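Local coordinates for protein-tyrosine-phosphatase (Shewanella sp., PDB 2Z72) that probably hydrolyses phosphotyrosine in proteins at low temperature, using a two-zinc centre of the calcineurin-like phosphoesterase type, at residues Y205-E213 against P254-S262; S21-K32 against I36-C47. One frame throughout, in Å; residues are numbered along the deposited sequence.

Interaction 1: residues Y205-E213 against P254-S262. With ZN (zinc ion), chain C.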
loop_
_atom_site.group_PDB
_atom_site.type_symbol
_atom_site.label_atom_id
_atom_site.label_comp_id
_atom_site.label_asym_id
_atom_site.label_seq_id
_atom_site.Cartn_x
_atom_site.Cartn_y
_atom_site.Cartn_z
ATOM N N TYR A 205 -4.165 11.727 1.268
ATOM C CA TYR A 205 -3.159 10.673 1.058
ATOM C C TYR A 205 -3.483 9.962 -0.257
ATOM O O TYR A 205 -4.598 9.499 -0.479
ATOM C CB TYR A 205 -3.239 9.637 2.155
ATOM C CG TYR A 205 -2.955 10.122 3.539
ATOM C CD1 TYR A 205 -3.938 10.735 4.294
ATOM C CD2 TYR A 205 -1.698 9.960 4.107
ATOM C CE1 TYR A 205 -3.704 11.193 5.578
ATOM C CE2 TYR A 205 -1.452 10.434 5.378
ATOM C CZ TYR A 205 -2.457 11.043 6.147
ATOM O OH TYR A 205 -2.145 11.507 7.394
ATOM N N MET A 206 -2.461 9.767 -1.093
ATOM C CA MET A 206 -2.552 8.925 -2.269
ATOM C C MET A 206 -1.129 8.629 -2.751
ATOM O O MET A 206 -0.152 9.190 -2.299
ATOM C CB MET A 206 -3.411 9.587 -3.335
ATOM C CG MET A 206 -2.846 10.701 -4.197
ATOM S SD MET A 206 -2.327 12.195 -3.327
ATOM C CE MET A 206 -3.867 12.574 -2.470
ATOM N N HIS A 207 -1.059 7.713 -3.728
ATOM C CA HIS A 207 0.259 7.243 -4.120
ATOM C C HIS A 207 1.096 8.280 -4.860
ATOM O O HIS A 207 2.258 8.510 -4.487
ATOM C CB HIS A 207 0.077 5.980 -4.964
ATOM C CG HIS A 207 1.395 5.387 -5.346
ATOM N ND1 HIS A 207 2.235 4.859 -4.386
ATOM C CD2 HIS A 207 2.030 5.250 -6.520
ATOM C CE1 HIS A 207 3.334 4.456 -4.970
ATOM N NE2 HIS A 207 3.270 4.653 -6.303
ATOM N N GLY A 208 0.560 8.878 -5.907
ATOM C CA GLY A 208 1.294 9.774 -6.794
ATOM C C GLY A 208 1.080 11.231 -6.485
ATOM O O GLY A 208 1.996 11.980 -6.114
ATOM N N GLY A 209 -0.174 11.674 -6.626
ATOM C CA GLY A 209 -0.546 13.067 -6.344
ATOM C C GLY A 209 -1.750 13.422 -7.164
ATOM O O GLY A 209 -2.152 12.754 -8.067
ATOM N N ILE A 210 -2.358 14.597 -6.809
ATOM C CA ILE A 210 -3.547 15.086 -7.471
ATOM C C ILE A 210 -3.143 16.284 -8.338
ATOM O O ILE A 210 -2.639 17.280 -7.839
ATOM C CB ILE A 210 -4.638 15.448 -6.449
ATOM C CG1 ILE A 210 -4.884 14.358 -5.415
ATOM C CG2 ILE A 210 -5.923 15.867 -7.198
ATOM C CD1 ILE A 210 -5.467 13.084 -5.986
ATOM N N SER A 211 -3.417 16.147 -9.618
ATOM C CA SER A 211 -3.210 17.172 -10.628
ATOM C C SER A 211 -4.463 18.035 -10.777
ATOM O O SER A 211 -5.546 17.679 -10.321
ATOM C CB SER A 211 -2.826 16.579 -11.954
ATOM O OG SER A 211 -3.948 15.811 -12.448
ATOM N N SER A 212 -4.319 19.155 -11.439
ATOM C CA SER A 212 -5.439 20.093 -11.625
ATOM C C SER A 212 -6.531 19.477 -12.469
ATOM O O SER A 212 -7.712 19.875 -12.393
ATOM C CB SER A 212 -4.900 21.382 -12.249
ATOM O OG SER A 212 -4.231 22.096 -11.190
ATOM N N GLU A 213 -6.206 18.463 -13.262
ATOM C CA GLU A 213 -7.253 17.728 -14.060
ATOM C C GLU A 213 -8.300 17.104 -13.171
ATOM O O GLU A 213 -9.446 16.956 -13.623
ATOM C CB GLU A 213 -6.577 16.709 -14.992
ATOM C CG GLU A 213 -7.500 15.895 -15.870
ATOM C CD GLU A 213 -6.846 15.116 -16.976
ATOM O OE1 GLU A 213 -5.609 15.172 -17.012
ATOM O OE2 GLU A 213 -7.612 14.391 -17.692
ATOM N N PRO A 254 -4.061 10.018 -10.125
ATOM C CA PRO A 254 -3.613 9.919 -8.746
ATOM C C PRO A 254 -2.515 8.925 -8.435
ATOM O O PRO A 254 -1.815 9.145 -7.435
ATOM C CB PRO A 254 -4.933 9.526 -8.030
ATOM C CG PRO A 254 -6.026 10.199 -8.828
ATOM C CD PRO A 254 -5.536 10.124 -10.267
ATOM N N THR A 255 -2.384 7.843 -9.192
ATOM C CA THR A 255 -1.377 6.846 -8.870
ATOM C C THR A 255 -0.091 6.942 -9.684
ATOM O O THR A 255 0.865 6.259 -9.347
ATOM C CB THR A 255 -1.943 5.429 -9.005
ATOM O OG1 THR A 255 -2.402 5.262 -10.334
ATOM C CG2 THR A 255 -3.064 5.197 -8.009
ATOM N N TRP A 256 -0.018 7.869 -10.633
ATOM C CA TRP A 256 1.212 8.072 -11.409
ATOM C C TRP A 256 1.740 9.480 -11.359
ATOM O O TRP A 256 2.904 9.707 -11.688
ATOM C CB TRP A 256 0.988 7.692 -12.867
ATOM C CG TRP A 256 0.902 6.251 -13.168
ATOM C CD1 TRP A 256 -0.214 5.445 -13.126
ATOM C CD2 TRP A 256 1.965 5.402 -13.554
ATOM N NE1 TRP A 256 0.083 4.173 -13.481
ATOM C CE2 TRP A 256 1.433 4.099 -13.753
ATOM C CE3 TRP A 256 3.320 5.566 -13.797
ATOM C CZ2 TRP A 256 2.206 3.014 -14.152
ATOM C CZ3 TRP A 256 4.083 4.503 -14.182
ATOM C CH2 TRP A 256 3.537 3.225 -14.360
ATOM N N TYR A 257 0.920 10.482 -11.019
ATOM C CA TYR A 257 1.325 11.865 -11.152
ATOM C C TYR A 257 2.534 12.190 -10.318
ATOM O O TYR A 257 2.559 11.885 -9.134
ATOM C CB TYR A 257 0.167 12.732 -10.681
ATOM C CG TYR A 257 0.371 14.232 -10.829
ATOM C CD1 TYR A 257 0.643 14.814 -12.081
ATOM C CD2 TYR A 257 0.243 15.058 -9.714
ATOM C CE1 TYR A 257 0.792 16.194 -12.188
ATOM C CE2 TYR A 257 0.400 16.429 -9.861
ATOM C CZ TYR A 257 0.689 16.987 -11.079
ATOM O OH TYR A 257 0.815 18.355 -11.167
ATOM N N ARG A 258 3.512 12.833 -10.960
ATOM C CA ARG A 258 4.719 13.234 -10.297
ATOM C C ARG A 258 4.943 14.743 -10.274
ATOM O O ARG A 258 6.037 15.217 -10.000
ATOM C CB ARG A 258 6.003 12.597 -10.897
ATOM C CG ARG A 258 5.967 11.110 -10.707
ATOM C CD ARG A 258 7.347 10.575 -10.985
ATOM N NE ARG A 258 7.369 9.177 -11.214
ATOM C CZ ARG A 258 7.625 8.128 -10.540
ATOM N NH1 ARG A 258 7.646 6.815 -10.869
ATOM N NH2 ARG A 258 7.943 8.332 -9.259
ATOM N N GLY A 259 3.888 15.494 -10.562
ATOM C CA GLY A 259 3.992 16.932 -10.709
ATOM C C GLY A 259 4.506 17.596 -9.452
ATOM O O GLY A 259 5.152 18.666 -9.532
ATOM N N TYR A 260 4.206 17.088 -8.241
ATOM C CA TYR A 260 4.659 17.776 -7.011
ATOM C C TYR A 260 6.195 17.803 -6.920
ATOM O O TYR A 260 6.736 18.622 -6.196
ATOM C CB TYR A 260 4.093 17.148 -5.742
ATOM C CG TYR A 260 2.596 17.118 -5.671
ATOM C CD1 TYR A 260 1.805 18.000 -6.424
ATOM C CD2 TYR A 260 1.942 16.242 -4.849
ATOM C CE1 TYR A 260 0.412 17.955 -6.330
ATOM C CE2 TYR A 260 0.566 16.211 -4.754
ATOM C CZ TYR A 260 -0.208 17.053 -5.494
ATOM O OH TYR A 260 -1.572 16.976 -5.388
ATOM N N PHE A 261 6.858 16.934 -7.675
ATOM C CA PHE A 261 8.307 16.802 -7.695
ATOM C C PHE A 261 8.967 17.446 -8.874
ATOM O O PHE A 261 10.190 17.354 -9.055
ATOM C CB PHE A 261 8.668 15.304 -7.600
ATOM C CG PHE A 261 8.135 14.689 -6.339
ATOM C CD1 PHE A 261 6.900 14.038 -6.350
ATOM C CD2 PHE A 261 8.834 14.785 -5.167
ATOM C CE1 PHE A 261 6.414 13.543 -5.161
ATOM C CE2 PHE A 261 8.350 14.250 -4.022
ATOM C CZ PHE A 261 7.121 13.624 -4.003
ATOM N N SER A 262 8.194 18.100 -9.702
ATOM C CA SER A 262 8.634 18.851 -10.844
ATOM C C SER A 262 9.212 20.186 -10.395
ATOM O O SER A 262 8.666 20.874 -9.547
ATOM C CB SER A 262 7.511 19.055 -11.868
ATOM O OG SER A 262 7.933 19.905 -12.924
HETATM ZN ZN ZN C . 4.616 4.200 -7.717
HETATM O O HOH W 1 3.150 14.340 -7.525
HETATM O O HOH W 2 -1.589 19.856 -12.099
HETATM O O HOH W 3 6.563 4.008 -7.567
#
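Tyr257 lays its ring against the chain at Ser211, a good place to see how a metallophosphatase holds the loop that follows a metal-binding histidine. With CG anti to the backbone N (chi1 -176°), the side chain heads for residues 209-211. Its CB meets Gly209 O at 3.5 Å; CD2 passes the Gly209 carbonyl carbon, and CE2 approaches Ile210 O. Ser211 CB then sits over the middle of the ring, 3.6 Å from the Tyr257 centroid, in a CH-pi contact, while Gly259 N covers the opposite face. At the tip, OH shares a water with Ser212 N.

Nearer the metal, the carbonyl of Pro254 takes two backbone bonds: Gly208 N at 2.8 Å, in the carbonyl plane, and Gly209 N at 3.1 Å, from above it. Farther along, Ile210 N donates to Tyr260 OH at 2.9 Å. One water accepts a hydrogen bond from Tyr260 N and donates one to Gly208 O.

His207 NE2 binds zinc at 2.0 Å, in a site completed by Asp114, Asn149, His286 and a water, while its ND1 bonds to Thr112 O. Thr255 O lies at the imidazole edge, 3.2 Å from CD2. Gripped at both nitrogens, the imidazole has its rotation fixed, and the Pro254 carbonyl, accepting two hydrogen bonds, ties the two glycines that follow His207 to segment 254-262.

Interaction 2: residues S21-K32 against I36-C47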
loop_
_atom_site.group_PDB
_atom_site.type_symbol
_atom_site.label_atom_id
_atom_site.label_comp_id
_atom_site.label_asym_id
_atom_site.label_seq_id
_atom_site.Cartn_x
_atom_site.Cartn_y
_atom_site.Cartn_z
ATOM N N SER A 21 -10.797 -22.606 1.634
ATOM C CA SER A 21 -9.721 -22.091 0.823
ATOM C C SER A 21 -8.629 -23.139 0.647
ATOM O O SER A 21 -8.554 -24.133 1.356
ATOM C CB SER A 21 -9.197 -20.813 1.490
ATOM O OG SER A 21 -10.158 -19.734 1.423
ATOM N N THR A 22 -7.745 -22.878 -0.340
ATOM C CA THR A 22 -6.634 -23.708 -0.692
ATOM C C THR A 22 -5.381 -22.854 -0.781
ATOM O O THR A 22 -5.473 -21.720 -1.288
ATOM C CB THR A 22 -6.890 -24.359 -2.055
ATOM O OG1 THR A 22 -8.087 -25.154 -2.020
ATOM C CG2 THR A 22 -5.711 -25.269 -2.483
ATOM N N ALA A 23 -4.280 -23.333 -0.290
ATOM C CA ALA A 23 -3.028 -22.619 -0.316
ATOM C C ALA A 23 -1.997 -23.353 -1.186
ATOM O O ALA A 23 -1.790 -24.573 -1.027
ATOM C CB ALA A 23 -2.485 -22.437 1.092
ATOM N N TYR A 24 -1.331 -22.586 -2.040
ATOM C CA TYR A 24 -0.245 -23.021 -2.871
ATOM C C TYR A 24 1.068 -22.473 -2.293
ATOM O O TYR A 24 1.172 -21.258 -2.081
ATOM C CB TYR A 24 -0.410 -22.559 -4.299
ATOM C CG TYR A 24 -1.591 -23.136 -5.016
ATOM C CD1 TYR A 24 -2.771 -22.441 -5.201
ATOM C CD2 TYR A 24 -1.606 -24.381 -5.514
ATOM C CE1 TYR A 24 -3.834 -23.001 -5.867
ATOM C CE2 TYR A 24 -2.688 -24.950 -6.166
ATOM C CZ TYR A 24 -3.797 -24.267 -6.342
ATOM O OH TYR A 24 -4.863 -24.805 -6.974
ATOM N N TRP A 25 2.048 -23.333 -2.099
ATOM C CA TRP A 25 3.320 -23.010 -1.490
ATOM C C TRP A 25 4.419 -23.438 -2.420
ATOM O O TRP A 25 4.395 -24.578 -2.946
ATOM C CB TRP A 25 3.521 -23.735 -0.172
ATOM C CG TRP A 25 2.393 -23.636 0.796
ATOM C CD1 TRP A 25 1.254 -24.396 0.794
ATOM C CD2 TRP A 25 2.234 -22.770 1.911
ATOM N NE1 TRP A 25 0.432 -24.057 1.797
ATOM C CE2 TRP A 25 0.988 -23.055 2.535
ATOM C CE3 TRP A 25 3.032 -21.765 2.475
ATOM C CZ2 TRP A 25 0.551 -22.359 3.669
ATOM C CZ3 TRP A 25 2.586 -21.091 3.605
ATOM C CH2 TRP A 25 1.336 -21.388 4.206
ATOM N N ILE A 26 5.402 -22.564 -2.644
ATOM C CA ILE A 26 6.641 -22.960 -3.305
ATOM C C ILE A 26 7.661 -23.280 -2.228
ATOM O O ILE A 26 8.039 -22.410 -1.458
ATOM C CB ILE A 26 7.189 -21.860 -4.226
ATOM C CG1 ILE A 26 6.154 -21.366 -5.184
ATOM C CG2 ILE A 26 8.421 -22.382 -4.962
ATOM C CD1 ILE A 26 5.391 -22.442 -5.947
ATOM N N CYS A 27 8.028 -24.563 -2.138
ATOM C CA CYS A 27 8.942 -25.039 -1.101
ATOM C C CYS A 27 10.111 -25.734 -1.789
ATOM O O CYS A 27 9.934 -26.810 -2.366
ATOM C CB CYS A 27 8.202 -25.992 -0.166
ATOM S SG CYS A 27 6.666 -25.373 0.488
ATOM N N ASP A 28 11.288 -25.144 -1.804
ATOM C CA ASP A 28 12.473 -25.742 -2.454
ATOM C C ASP A 28 12.181 -26.011 -3.909
ATOM O O ASP A 28 12.534 -27.109 -4.409
ATOM C CB ASP A 28 12.875 -27.017 -1.750
ATOM C CG ASP A 28 14.339 -27.404 -1.828
ATOM O OD1 ASP A 28 15.230 -26.647 -2.249
ATOM O OD2 ASP A 28 14.538 -28.562 -1.402
ATOM N N ASN A 29 11.631 -25.076 -4.619
ATOM C CA ASN A 29 11.357 -25.137 -6.046
ATOM C C ASN A 29 10.370 -26.247 -6.439
ATOM O O ASN A 29 10.317 -26.646 -7.602
ATOM C CB ASN A 29 12.572 -25.224 -6.961
ATOM C CG ASN A 29 13.191 -23.861 -7.259
ATOM O OD1 ASN A 29 12.745 -22.842 -6.713
ATOM N ND2 ASN A 29 14.243 -23.829 -8.072
ATOM N N ARG A 30 9.518 -26.649 -5.508
ATOM C CA ARG A 30 8.497 -27.610 -5.804
ATOM C C ARG A 30 7.189 -27.047 -5.208
ATOM O O ARG A 30 7.193 -26.268 -4.251
ATOM C CB ARG A 30 8.813 -28.969 -5.179
ATOM C CG ARG A 30 10.029 -29.656 -5.754
ATOM C CD ARG A 30 9.814 -30.500 -7.019
ATOM N NE ARG A 30 9.653 -29.647 -8.207
ATOM C CZ ARG A 30 10.497 -29.117 -9.056
ATOM N NH1 ARG A 30 10.021 -28.373 -10.065
ATOM N NH2 ARG A 30 11.797 -29.360 -8.831
ATOM N N LEU A 31 6.059 -27.439 -5.763
ATOM C CA LEU A 31 4.763 -26.988 -5.282
ATOM C C LEU A 31 4.205 -27.917 -4.238
ATOM O O LEU A 31 4.134 -29.117 -4.440
ATOM C CB LEU A 31 3.822 -26.919 -6.484
ATOM C CG LEU A 31 2.400 -26.421 -6.197
ATOM C CD1 LEU A 31 2.401 -25.018 -5.584
ATOM C CD2 LEU A 31 1.546 -26.473 -7.452
ATOM N N LYS A 32 3.704 -27.325 -3.180
ATOM C CA LYS A 32 2.880 -27.989 -2.191
ATOM C C LYS A 32 1.528 -27.292 -2.162
ATOM O O LYS A 32 1.462 -26.074 -2.193
ATOM C CB LYS A 32 3.516 -28.074 -0.823
ATOM C CG LYS A 32 4.771 -28.958 -0.670
ATOM C CD LYS A 32 5.167 -29.184 0.784
ATOM C CE LYS A 32 6.343 -30.113 1.089
ATOM N NZ LYS A 32 6.452 -30.476 2.548
ATOM N N ILE A 36 -7.161 -25.539 3.480
ATOM C CA ILE A 36 -7.152 -24.762 4.708
ATOM C C ILE A 36 -8.315 -25.127 5.630
ATOM O O ILE A 36 -9.470 -25.089 5.165
ATOM C CB ILE A 36 -7.177 -23.260 4.374
ATOM C CG1 ILE A 36 -5.898 -22.843 3.622
ATOM C CG2 ILE A 36 -7.409 -22.383 5.597
ATOM C CD1 ILE A 36 -5.961 -21.595 2.821
ATOM N N GLU A 37 -7.959 -25.488 6.865
ATOM C CA GLU A 37 -8.848 -25.939 7.922
ATOM C C GLU A 37 -9.015 -24.782 8.931
ATOM O O GLU A 37 -7.993 -24.189 9.422
ATOM C CB GLU A 37 -8.359 -27.189 8.648
ATOM C CG GLU A 37 -7.525 -28.223 7.921
ATOM C CD GLU A 37 -8.437 -29.263 7.320
ATOM O OE1 GLU A 37 -7.986 -30.205 6.656
ATOM O OE2 GLU A 37 -9.650 -28.986 7.563
ATOM N N LYS A 38 -10.275 -24.438 9.208
ATOM C CA LYS A 38 -10.626 -23.519 10.289
ATOM C C LYS A 38 -9.945 -22.189 10.086
ATOM O O LYS A 38 -9.519 -21.512 11.051
ATOM C CB LYS A 38 -10.238 -24.126 11.627
ATOM C CG LYS A 38 -10.835 -25.493 11.936
ATOM C CD LYS A 38 -10.511 -26.040 13.314
ATOM C CE LYS A 38 -11.560 -26.957 13.914
ATOM N NZ LYS A 38 -11.374 -27.331 15.356
ATOM N N LEU A 39 -9.838 -21.793 8.824
ATOM C CA LEU A 39 -9.268 -20.484 8.400
ATOM C C LEU A 39 -7.796 -20.306 8.707
ATOM O O LEU A 39 -7.249 -19.211 8.490
ATOM C CB LEU A 39 -10.034 -19.317 8.939
ATOM C CG LEU A 39 -11.546 -19.332 8.588
ATOM C CD1 LEU A 39 -12.092 -18.045 9.178
ATOM C CD2 LEU A 39 -11.848 -19.440 7.109
ATOM N N GLN A 40 -7.066 -21.342 9.100
ATOM C CA GLN A 40 -5.667 -21.206 9.495
ATOM C C GLN A 40 -4.827 -21.641 8.324
ATOM O O GLN A 40 -4.776 -22.801 7.864
ATOM C CB GLN A 40 -5.362 -22.158 10.639
ATOM C CG GLN A 40 -5.944 -21.825 11.972
ATOM C CD GLN A 40 -5.471 -20.594 12.703
ATOM O OE1 GLN A 40 -4.481 -19.950 12.340
ATOM N NE2 GLN A 40 -6.159 -20.223 13.771
ATOM N N VAL A 41 -4.096 -20.700 7.797
ATOM C CA VAL A 41 -3.201 -20.999 6.691
ATOM C C VAL A 41 -1.848 -21.401 7.272
ATOM O O VAL A 41 -1.071 -20.518 7.610
ATOM C CB VAL A 41 -3.070 -19.794 5.763
ATOM C CG1 VAL A 41 -2.217 -20.130 4.597
ATOM C CG2 VAL A 41 -4.449 -19.265 5.331
ATOM N N ASN A 42 -1.681 -22.715 7.363
ATOM C CA ASN A 42 -0.527 -23.343 7.969
ATOM C C ASN A 42 0.412 -23.884 6.910
ATOM O O ASN A 42 -0.014 -24.552 5.968
ATOM C CB ASN A 42 -0.930 -24.508 8.880
ATOM C CG ASN A 42 -1.591 -23.974 10.141
ATOM O OD1 ASN A 42 -1.371 -22.830 10.550
ATOM N ND2 ASN A 42 -2.393 -24.857 10.704
ATOM N N ARG A 43 1.702 -23.613 7.114
ATOM C CA ARG A 43 2.705 -24.019 6.128
ATOM C C ARG A 43 2.957 -25.481 6.280
ATOM O O ARG A 43 3.035 -26.048 7.366
ATOM C CB ARG A 43 3.950 -23.178 6.462
ATOM C CG ARG A 43 5.200 -23.489 5.843
ATOM C CD ARG A 43 6.434 -23.169 6.669
ATOM N NE ARG A 43 6.408 -22.040 7.460
ATOM C CZ ARG A 43 6.550 -21.650 8.693
ATOM N NH1 ARG A 43 6.804 -22.436 9.720
ATOM N NH2 ARG A 43 6.441 -20.354 8.974
ATOM N N PRO A 44 3.146 -26.196 5.186
ATOM C CA PRO A 44 3.597 -27.559 5.342
ATOM C C PRO A 44 5.029 -27.671 5.849
ATOM O O PRO A 44 5.781 -26.703 5.958
ATOM C CB PRO A 44 3.585 -27.983 3.894
ATOM C CG PRO A 44 3.293 -26.875 2.977
ATOM C CD PRO A 44 3.011 -25.725 3.811
ATOM N N GLU A 45 5.392 -28.913 6.182
ATOM C CA GLU A 45 6.812 -29.140 6.568
ATOM C C GLU A 45 7.735 -28.894 5.397
ATOM O O GLU A 45 7.447 -28.897 4.187
ATOM C CB GLU A 45 6.869 -30.559 7.159
ATOM C CG GLU A 45 6.267 -30.729 8.555
ATOM C CD GLU A 45 6.119 -32.182 8.937
ATOM O OE1 GLU A 45 5.585 -32.908 8.048
ATOM O OE2 GLU A 45 6.495 -32.633 10.034
ATOM N N HIS A 46 9.011 -28.703 5.646
ATOM C CA HIS A 46 9.979 -28.545 4.590
ATOM C C HIS A 46 9.673 -27.273 3.782
ATOM O O HIS A 46 9.970 -27.327 2.598
ATOM C CB HIS A 46 10.079 -29.706 3.586
ATOM C CG HIS A 46 9.893 -31.126 3.941
ATOM N ND1 HIS A 46 9.394 -32.078 3.052
ATOM C CD2 HIS A 46 10.161 -31.807 5.099
ATOM C CE1 HIS A 46 9.373 -33.232 3.676
ATOM N NE2 HIS A 46 9.822 -33.109 4.913
ATOM N N CYS A 47 9.096 -26.288 4.438
ATOM C CA CYS A 47 8.793 -25.095 3.666
ATOM C C CYS A 47 9.302 -23.764 4.226
ATOM O O CYS A 47 8.595 -22.758 4.134
ATOM C CB CYS A 47 7.250 -25.086 3.524
ATOM S SG CYS A 47 7.074 -24.183 1.990
#
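Trp25 lies beneath Arg43 and Pro44, the centre of a contact in which a beta hairpin is covered by the chain that leaves it. Strands 22-27 and 30-35 form the hairpin, joined by a type I' turn from Cys27 to Arg30; they belong to a three-stranded antiparallel sheet with strand 8-14. Residues 36-47 then turn back over one side of it.

The aromatic contacts are CH-pi. Pro44 CD stands almost directly over the five-membered ring of Trp25, 3.5 Å from its centroid and 5° off the normal. On the same face, Arg43 CA rests over the six-membered ring, 3.7 Å from that centroid. The guanidinium takes no part: the arginine chain bends at chi3 and leads away to Leu50 O. Trp25 NE1 is bonded to Thr34 OG1 of the hairpin, which is consistent with a fixed tilt of the indole.

Apolar packing extends the cover along strand 22-27 and across to the neighbouring strand. Val41 CG1 approaches Trp25 CZ2 at 3.7 Å, and Ile36 CD1 packs against Ser21 CB and Ala23 CB. On the neighbouring strand Lys32, paired with Trp25, runs its CD alongside Pro44 CB and CG, the two side chains passing each other in opposite directions.

Two polar contacts join the segments. Ile36 N donates to Ser21 O at 2.9 Å, tilted 30° from the carbonyl plane. Elsewhere, the extended Lys32 chain carries NZ to Glu45 O, although this side chain has a second conformer and the 2.5 Å separation of NZ from that oxygen is doubtfully short.

The covalent link is the disulfide of Cys27 and Cys47, with chi3 of -86°: its SG atoms are 2.0 Å apart, and in the conformer given for Cys47, its SG also lies 4.2 Å from Trp25 CB.

The two contacts lie on opposite sides of the chain's centre, with their own centres 39 Å apart and their nearest atoms about 26 Å apart, so neither touches the other. They follow in series along the sequence: interaction 2 is complete before interaction 1 begins. Interaction 1, part of the calcineurin-like phosphoesterase region, includes a zinc ligand and brings together chain segments separated by a largely helical excursion of 40 residues. Interaction 2 is local, closing over three intervening residues, and has no part in the metal site. Together they contrast backbone hydrogen bonding beside the active site with disulfide-linked packing on a peripheral hairpin.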